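Local coordinates for protein L-lactate dehydrogenase (Trichomonas vaginalis, PDB 4UUL) that probably interconverts a 2-keto acid, such as pyruvate or oxaloacetate, and the corresponding 2-hydroxy acid, with NAD(H) as redox cofactor, at residues A45-L49 / V68-D72; I101-V106 / I326-L331; A254-T259 / N290-G295. The protein carries 1 engineered substitution. The contacts are given in a common frame with arbitrary orientation. Residue numbers count along the deposited sequence, not the author numbering.

Contact 1 (A45-L49 / V68-D72); sequences AMNRL and VATTD
Residues 46-49 form the opening turn of helix 46-57, entered through A45, whose O accepts a hydrogen bond from L49 N at 2.9 Å. Across from it, 68-70 is the extended end of strand 64-70, and the chain leaves the strand at T71 (phi/psi -102/-1). The two backbones run in opposite senses: M46 CA lies 7.7 Å from T70 CA, and L49 CA lies 6.8 Å from A69 CA. No hydrogen bond spans the gap; side chains, one helical turn apart, fill it. M46 has its CA-to-CB bond toward the strand and folds as an mmm rotamer, which bends the thioether over the strand end. Its SD comes 3.4 Å from T71 CG2, and its CE reaches 3.6 Å from T70 N and 3.8 Å from A69 C. L49 (chi1 t, chi2 p) packs beside it, with its CG 3.8 Å from A69 CB and its CD2 4.1 Å from T70 N. T70 has its CA-to-CB bond away from the helix, and its side chain packs on A75 and A76; its OG1 accepts from D72 N at 2.9 Å in an ST turn. D72 then serves as N-cap, its OD2 bonded to A75 N. Backbone bonds tie V68 to L37 and L39, and T70 to L39 and D41. L49 also packs on A12, a predicted NAD(+)-binding residue; D41 and R48, the latter pointing off another side of the helix, contact NADH in a complex of this protein. Helix 46-57 packed on the strand that follows it illustrates the beta-alpha-beta crossover of a Rossmann nucleotide-binding fold.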
loop_
_atom_site.group_PDB
_atom_site.type_symbol
_atom_site.label_atom_id
_atom_site.label_comp_id
_atom_site.label_asym_id
_atom_site.label_seq_id
_atom_site.Cartn_x
_atom_site.Cartn_y
_atom_site.Cartn_z
ATOM N N ALA B 45 20.053 -7.869 4.159
ATOM C CA ALA B 45 18.886 -7.134 3.696
ATOM C C ALA B 45 18.955 -5.675 4.065
ATOM O O ALA B 45 18.043 -4.917 3.743
ATOM C CB ALA B 45 17.650 -7.729 4.283
ATOM N N MET B 46 20.014 -5.266 4.741
ATOM C CA MET B 46 19.988 -3.936 5.331
ATOM C C MET B 46 20.025 -2.804 4.306
ATOM O O MET B 46 19.397 -1.785 4.526
ATOM C CB MET B 46 21.065 -3.758 6.401
ATOM C CG MET B 46 20.701 -4.507 7.687
ATOM S SD MET B 46 19.041 -4.223 8.390
ATOM C CE MET B 46 19.335 -2.695 9.271
ATOM N N ASN B 47 20.701 -2.970 3.175
ATOM C CA ASN B 47 20.590 -1.933 2.142
ATOM C C ASN B 47 19.143 -1.767 1.622
ATOM O O ASN B 47 18.662 -0.613 1.455
ATOM C CB ASN B 47 21.542 -2.200 1.005
ATOM C CG ASN B 47 22.975 -1.870 1.367
ATOM O OD1 ASN B 47 23.241 -1.152 2.338
ATOM N ND2 ASN B 47 23.899 -2.399 0.603
ATOM N N ARG B 48 18.439 -2.886 1.418
ATOM C CA ARG B 48 17.052 -2.784 1.009
ATOM C C ARG B 48 16.200 -2.160 2.132
ATOM O O ARG B 48 15.240 -1.423 1.888
ATOM C CB ARG B 48 16.539 -4.156 0.589
ATOM C CG ARG B 48 15.428 -4.081 -0.446
ATOM C CD ARG B 48 15.009 -5.423 -0.940
ATOM N NE ARG B 48 13.593 -5.427 -1.291
ATOM C CZ ARG B 48 12.810 -6.504 -1.223
ATOM N NH1 ARG B 48 13.304 -7.665 -0.793
ATOM N NH2 ARG B 48 11.526 -6.421 -1.551
ATOM N N LEU B 49 16.551 -2.441 3.380
ATOM C CA LEU B 49 15.808 -1.828 4.457
ATOM C C LEU B 49 16.057 -0.325 4.508
ATOM O O LEU B 49 15.114 0.459 4.728
ATOM C CB LEU B 49 16.129 -2.490 5.804
ATOM C CG LEU B 49 15.178 -2.096 6.929
ATOM C CD1 LEU B 49 13.689 -2.158 6.525
ATOM C CD2 LEU B 49 15.449 -3.017 8.071
ATOM N N VAL B 68 13.069 2.734 13.562
ATOM C CA VAL B 68 14.410 2.190 13.675
ATOM C C VAL B 68 14.476 0.984 12.746
ATOM O O VAL B 68 13.610 0.127 12.752
ATOM C CB VAL B 68 14.798 1.803 15.119
ATOM C CG1 VAL B 68 13.921 0.721 15.720
ATOM C CG2 VAL B 68 16.276 1.413 15.168
ATOM N N ALA B 69 15.472 0.976 11.885
ATOM C CA ALA B 69 15.779 -0.150 10.997
ATOM C C ALA B 69 16.963 -0.832 11.590
ATOM O O ALA B 69 18.018 -0.200 11.851
ATOM C CB ALA B 69 16.188 0.383 9.645
ATOM N N THR B 70 16.830 -2.120 11.860
ATOM C CA THR B 70 17.832 -2.809 12.680
ATOM C C THR B 70 17.946 -4.290 12.360
ATOM O O THR B 70 17.003 -4.887 11.821
ATOM C CB THR B 70 17.490 -2.603 14.166
ATOM O OG1 THR B 70 18.535 -3.106 14.979
ATOM C CG2 THR B 70 16.203 -3.289 14.568
ATOM N N THR B 71 19.083 -4.856 12.690
ATOM C CA THR B 71 19.241 -6.303 12.757
ATOM C C THR B 71 19.223 -6.845 14.197
ATOM O O THR B 71 19.355 -8.029 14.399
ATOM C CB THR B 71 20.549 -6.735 12.121
ATOM O OG1 THR B 71 21.631 -6.168 12.856
ATOM C CG2 THR B 71 20.612 -6.219 10.689
ATOM N N ASP B 72 19.098 -5.969 15.174
ATOM C CA ASP B 72 19.268 -6.295 16.574
ATOM C C ASP B 72 17.924 -6.595 17.230
ATOM O O ASP B 72 17.033 -5.717 17.275
ATOM C CB ASP B 72 19.867 -5.099 17.312
ATOM C CG ASP B 72 20.047 -5.375 18.758
ATOM O OD1 ASP B 72 20.736 -6.358 19.047
ATOM O OD2 ASP B 72 19.478 -4.648 19.601
#

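Contact 2 (I101-V106 / I326-L331); sequences ISSNSV and IALNHL
At the heart of this helix crossing lies the H330 imidazole (chi1 t, chi2 80°). S102 CB sits over one face, 3.5 Å from the ring centroid and 19° off its normal, a CH-pi contact, while V106 CG2 stands at the ring edge, 4.1 Å from H330 CD2. A water bridges S102 OG (3.0 Å) and H330 ND1 (2.7 Å); S102, chi1 m, also bonds A98 O through its OG. S105, chi1 p, turns its OG back to S102 O at 2.7 Å. Both segments are helical, with axes 8.3 Å apart at a signed crossing angle of -63° and S102 CA 5.1 Å from A327 CA. In this LDH/MDH architecture, the long C-terminal helix 307-337 packs on helix 97-118 of the nucleotide-binding domain, which carries N104, a predicted NAD(+)-binding residue. Apolar contacts fill both ends: I101 (mt) brings CG2 within 3.9 Å of I326 CG2 and 3.8 Å of A327 CB, and V106 CG2 (chi1 t) meets CD2 of L331 (mt) at 3.9 Å.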
loop_
_atom_site.group_PDB
_atom_site.type_symbol
_atom_site.label_atom_id
_atom_site.label_comp_id
_atom_site.label_asym_id
_atom_site.label_seq_id
_atom_site.Cartn_x
_atom_site.Cartn_y
_atom_site.Cartn_z
ATOM N N ILE B 101 8.369 -27.168 9.374
ATOM C CA ILE B 101 7.962 -26.930 10.740
ATOM C C ILE B 101 9.194 -26.918 11.623
ATOM O O ILE B 101 9.338 -26.034 12.470
ATOM C CB ILE B 101 6.961 -27.989 11.193
ATOM C CG1 ILE B 101 5.645 -27.862 10.432
ATOM C CG2 ILE B 101 6.771 -27.940 12.676
ATOM C CD1 ILE B 101 4.854 -29.159 10.440
ATOM N N SER B 102 10.077 -27.898 11.437
ATOM C CA SER B 102 11.268 -28.011 12.275
ATOM C C SER B 102 12.192 -26.807 12.172
ATOM O O SER B 102 12.606 -26.255 13.173
ATOM C CB SER B 102 12.064 -29.236 11.885
ATOM O OG SER B 102 11.337 -30.384 12.221
ATOM N N SER B 103 12.454 -26.340 10.960
ATOM C CA SER B 103 13.402 -25.255 10.823
ATOM C C SER B 103 12.819 -23.994 11.482
ATOM O O SER B 103 13.516 -23.177 12.102
ATOM C CB SER B 103 13.737 -25.040 9.343
ATOM O OG SER B 103 12.578 -24.548 8.662
ATOM N N ASN B 104 11.528 -23.790 11.319
ATOM C CA ASN B 104 10.898 -22.600 11.884
ATOM C C ASN B 104 10.780 -22.643 13.406
ATOM O O ASN B 104 10.644 -21.615 14.048
ATOM C CB ASN B 104 9.571 -22.314 11.200
ATOM C CG ASN B 104 9.792 -21.626 9.887
ATOM O OD1 ASN B 104 10.031 -20.429 9.862
ATOM N ND2 ASN B 104 9.786 -22.362 8.814
ATOM N N SER B 105 10.751 -23.853 13.993
ATOM C CA SER B 105 10.566 -23.953 15.413
ATOM C C SER B 105 11.655 -23.181 16.161
ATOM O O SER B 105 11.365 -22.529 17.145
ATOM C CB SER B 105 10.471 -25.427 15.865
ATOM O OG SER B 105 11.730 -26.096 15.752
ATOM N N VAL B 106 12.898 -23.236 15.681
ATOM C CA VAL B 106 13.989 -22.564 16.351
ATOM C C VAL B 106 13.796 -21.023 16.318
ATOM O O VAL B 106 13.947 -20.322 17.303
ATOM C CB VAL B 106 15.325 -22.954 15.714
ATOM C CG1 VAL B 106 16.457 -22.112 16.309
ATOM C CG2 VAL B 106 15.603 -24.502 15.887
ATOM N N ILE B 326 5.878 -32.279 16.115
ATOM C CA ILE B 326 7.069 -32.248 15.270
ATOM C C ILE B 326 7.997 -31.119 15.718
ATOM O O ILE B 326 9.199 -31.289 15.840
ATOM C CB ILE B 326 6.680 -32.036 13.765
ATOM C CG1 ILE B 326 5.972 -33.279 13.208
ATOM C CG2 ILE B 326 7.926 -31.663 12.928
ATOM C CD1 ILE B 326 5.329 -33.054 11.869
ATOM N N ALA B 327 7.430 -29.934 15.945
ATOM C CA ALA B 327 8.198 -28.750 16.312
ATOM C C ALA B 327 8.868 -28.972 17.653
ATOM O O ALA B 327 10.070 -28.743 17.786
ATOM C CB ALA B 327 7.283 -27.518 16.379
ATOM N N LEU B 328 8.098 -29.447 18.644
ATOM C CA LEU B 328 8.678 -29.670 19.975
ATOM C C LEU B 328 9.728 -30.778 19.975
ATOM O O LEU B 328 10.761 -30.648 20.599
ATOM C CB LEU B 328 7.594 -29.927 21.028
ATOM C CG LEU B 328 6.718 -28.701 21.325
ATOM C CD1 LEU B 328 5.650 -29.081 22.321
ATOM C CD2 LEU B 328 7.502 -27.529 21.876
ATOM N N ASN B 329 9.509 -31.799 19.179
ATOM C CA ASN B 329 10.500 -32.860 19.094
ATOM C C ASN B 329 11.801 -32.366 18.463
ATOM O O ASN B 329 12.890 -32.695 18.910
ATOM C CB ASN B 329 9.964 -34.044 18.289
ATOM C CG ASN B 329 11.065 -35.092 18.017
ATOM O OD1 ASN B 329 11.536 -35.739 18.943
ATOM N ND2 ASN B 329 11.508 -35.216 16.757
ATOM N N HIS B 330 11.696 -31.553 17.404
ATOM C CA HIS B 330 12.900 -31.006 16.797
ATOM C C HIS B 330 13.712 -30.217 17.831
ATOM O O HIS B 330 14.936 -30.364 17.949
ATOM C CB HIS B 330 12.523 -30.123 15.598
ATOM C CG HIS B 330 13.713 -29.544 14.907
ATOM N ND1 HIS B 330 14.465 -30.262 14.004
ATOM C CD2 HIS B 330 14.230 -28.284 14.914
ATOM C CE1 HIS B 330 15.438 -29.494 13.541
ATOM N NE2 HIS B 330 15.328 -28.297 14.087
ATOM N N LEU B 331 13.040 -29.322 18.552
ATOM C CA LEU B 331 13.704 -28.525 19.562
ATOM C C LEU B 331 14.349 -29.436 20.584
ATOM O O LEU B 331 15.480 -29.181 21.028
ATOM C CB LEU B 331 12.727 -27.557 20.218
ATOM C CG LEU B 331 12.217 -26.454 19.256
ATOM C CD1 LEU B 331 11.158 -25.657 19.987
ATOM C CD2 LEU B 331 13.314 -25.509 18.817
HETATM O O HOH W 1 13.460 -32.453 12.798
#

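Contact 3 (A254-T259 / N290-G295); sequences AWLFGT and NVDKEG
Helix 242-257 ends at F257, and G258, at phi/psi 102/154, swings the chain into extended T259; G258 N still bonds A254 O at 2.8 Å. Facing it, 290-295 begins at the end of strand 284-291 with N290, whose CB lies 3.3 Å from T259 OG1. V291 makes a two-point join: its N donates to T259 OG1 (2.9 Å), with T259 at chi1 p, and its O accepts from T259 N (3.0 Å). Its CG1, with chi1 t, reaches A254 O at 3.3 Å. D292 opens a type I turn, closed by G295 N to D292 O at 2.9 Å; D292 OD2 bonds H298 NE2. K293 curls back so that waters link its NZ to F257 O, T259 O and V291 O. Beyond E294, G295 adopts positive phi (81/20) and sets its CA 3.2 Å from W255 O. At these backbone angles a CB on G258 or G295 would jam against the preceding carbonyl O, and would also sit tightly against D292 O or W255 O respectively. K124 NZ binds the O atoms of W255 and G295 together. What results is a helix C-terminus docked against a beta-hairpin turn, between strands 284-291 and 297-299, in the LDH/MDH C-terminal domain.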
loop_
_atom_site.group_PDB
_atom_site.type_symbol
_atom_site.label_atom_id
_atom_site.label_comp_id
_atom_site.label_asym_id
_atom_site.label_seq_id
_atom_site.Cartn_x
_atom_site.Cartn_y
_atom_site.Cartn_z
ATOM N N ALA B 254 -8.805 -4.855 13.690
ATOM C CA ALA B 254 -9.916 -5.457 14.419
ATOM C C ALA B 254 -9.480 -5.860 15.845
ATOM O O ALA B 254 -10.213 -5.630 16.804
ATOM C CB ALA B 254 -10.416 -6.670 13.704
ATOM N N TRP B 255 -8.310 -6.463 15.966
ATOM C CA TRP B 255 -7.779 -6.893 17.259
ATOM C C TRP B 255 -7.572 -5.725 18.203
ATOM O O TRP B 255 -7.780 -5.827 19.418
ATOM C CB TRP B 255 -6.473 -7.661 17.044
ATOM C CG TRP B 255 -6.004 -8.473 18.184
ATOM C CD1 TRP B 255 -6.646 -8.741 19.358
ATOM C CD2 TRP B 255 -4.757 -9.181 18.227
ATOM N NE1 TRP B 255 -5.846 -9.565 20.131
ATOM C CE2 TRP B 255 -4.714 -9.877 19.447
ATOM C CE3 TRP B 255 -3.684 -9.297 17.337
ATOM C CZ2 TRP B 255 -3.640 -10.688 19.793
ATOM C CZ3 TRP B 255 -2.604 -10.095 17.676
ATOM C CH2 TRP B 255 -2.597 -10.791 18.904
ATOM N N LEU B 256 -7.139 -4.590 17.663
ATOM C CA LEU B 256 -6.834 -3.443 18.481
ATOM C C LEU B 256 -8.094 -2.724 18.963
ATOM O O LEU B 256 -8.125 -2.312 20.131
ATOM C CB LEU B 256 -5.926 -2.459 17.736
ATOM C CG LEU B 256 -4.460 -2.837 17.593
ATOM C CD1 LEU B 256 -3.762 -1.973 16.551
ATOM C CD2 LEU B 256 -3.726 -2.742 18.908
ATOM N N PHE B 257 -9.101 -2.571 18.086
ATOM C CA PHE B 257 -10.213 -1.624 18.308
ATOM C C PHE B 257 -11.599 -2.224 18.216
ATOM O O PHE B 257 -12.584 -1.540 18.513
ATOM C CB PHE B 257 -10.110 -0.420 17.362
ATOM C CG PHE B 257 -8.784 0.271 17.444
ATOM C CD1 PHE B 257 -8.434 0.959 18.592
ATOM C CD2 PHE B 257 -7.877 0.200 16.402
ATOM C CE1 PHE B 257 -7.218 1.555 18.710
ATOM C CE2 PHE B 257 -6.642 0.831 16.521
ATOM C CZ PHE B 257 -6.333 1.499 17.669
ATOM N N GLY B 258 -11.689 -3.507 17.872
ATOM C CA GLY B 258 -12.980 -4.173 17.822
ATOM C C GLY B 258 -13.543 -4.339 16.438
ATOM O O GLY B 258 -13.185 -3.620 15.511
ATOM N N THR B 259 -14.387 -5.350 16.288
ATOM C CA THR B 259 -15.080 -5.603 15.033
ATOM C C THR B 259 -16.442 -4.929 15.003
ATOM O O THR B 259 -16.953 -4.491 16.044
ATOM C CB THR B 259 -15.226 -7.119 14.832
ATOM O OG1 THR B 259 -15.816 -7.708 16.005
ATOM C CG2 THR B 259 -13.890 -7.750 14.560
ATOM N N ASN B 290 -15.141 -12.513 16.854
ATOM C CA ASN B 290 -15.321 -11.083 16.887
ATOM C C ASN B 290 -14.397 -10.488 17.953
ATOM O O ASN B 290 -13.685 -11.242 18.639
ATOM C CB ASN B 290 -16.799 -10.687 17.015
ATOM C CG ASN B 290 -17.486 -11.265 18.177
ATOM O OD1 ASN B 290 -16.935 -11.429 19.268
ATOM N ND2 ASN B 290 -18.792 -11.516 17.975
ATOM N N VAL B 291 -14.289 -9.164 17.999
ATOM C CA VAL B 291 -13.366 -8.540 18.954
ATOM C C VAL B 291 -14.139 -7.411 19.620
ATOM O O VAL B 291 -14.824 -6.634 18.948
ATOM C CB VAL B 291 -12.101 -7.970 18.272
ATOM C CG1 VAL B 291 -11.154 -7.468 19.341
ATOM C CG2 VAL B 291 -11.448 -9.026 17.440
ATOM N N ASP B 292 -14.095 -7.344 20.936
ATOM C CA ASP B 292 -14.840 -6.302 21.625
ATOM C C ASP B 292 -14.073 -4.996 21.653
ATOM O O ASP B 292 -12.949 -4.921 21.161
ATOM C CB ASP B 292 -15.266 -6.769 23.020
ATOM C CG ASP B 292 -14.113 -7.022 23.969
ATOM O OD1 ASP B 292 -13.053 -6.414 23.827
ATOM O OD2 ASP B 292 -14.321 -7.798 24.928
ATOM N N LYS B 293 -14.692 -3.940 22.151
ATOM C CA LYS B 293 -14.097 -2.610 22.123
ATOM C C LYS B 293 -12.865 -2.525 23.011
ATOM O O LYS B 293 -12.073 -1.596 22.894
ATOM C CB LYS B 293 -15.119 -1.555 22.550
ATOM C CG LYS B 293 -16.340 -1.520 21.679
ATOM C CD LYS B 293 -16.021 -1.160 20.244
ATOM C CE LYS B 293 -17.297 -0.949 19.425
ATOM N NZ LYS B 293 -17.183 -1.533 18.053
ATOM N N GLU B 294 -12.671 -3.518 23.873
ATOM C CA GLU B 294 -11.472 -3.550 24.694
ATOM C C GLU B 294 -10.341 -4.360 24.040
ATOM O O GLU B 294 -9.277 -4.554 24.635
ATOM C CB GLU B 294 -11.790 -4.117 26.057
ATOM C CG GLU B 294 -12.722 -3.234 26.932
ATOM C CD GLU B 294 -14.174 -3.213 26.465
ATOM O OE1 GLU B 294 -14.728 -4.277 26.095
ATOM O OE2 GLU B 294 -14.775 -2.122 26.462
ATOM N N GLY B 295 -10.545 -4.799 22.809
ATOM C CA GLY B 295 -9.495 -5.507 22.087
ATOM C C GLY B 295 -9.388 -6.974 22.470
ATOM O O GLY B 295 -8.353 -7.578 22.205
HETATM O O HOH W 2 -9.522 -1.227 22.309
HETATM O O HOH W 3 -12.144 0.394 20.652
HETATM O O HOH W 4 -14.923 -1.105 16.642
HETATM O O HOH W 5 -16.340 -4.258 18.813
HETATM O O HOH W 6 -19.366 -3.378 16.847
#

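Local and distant closures can share one chain. From the N terminus, contact 1 comes first and closes a short loop, 18 residues long, within the nucleotide-binding part of the fold, in the crossover to an outermost strand of its parallel sheet. Only after it has closed does contact 2 open, at helix 97-118, and it stays open until the C-terminal helix returns, so its loop spans 219 residues. Contact 3 nests inside that loop, closing 30 residues within the C-terminal domain on the opposite side of the chain's centre from contact 2. None touch: the nearest atoms of contacts 1 and 2 are about 14 Å apart. Contacts 1 and 3 each lie within one domain, whereas contact 2 joins the two.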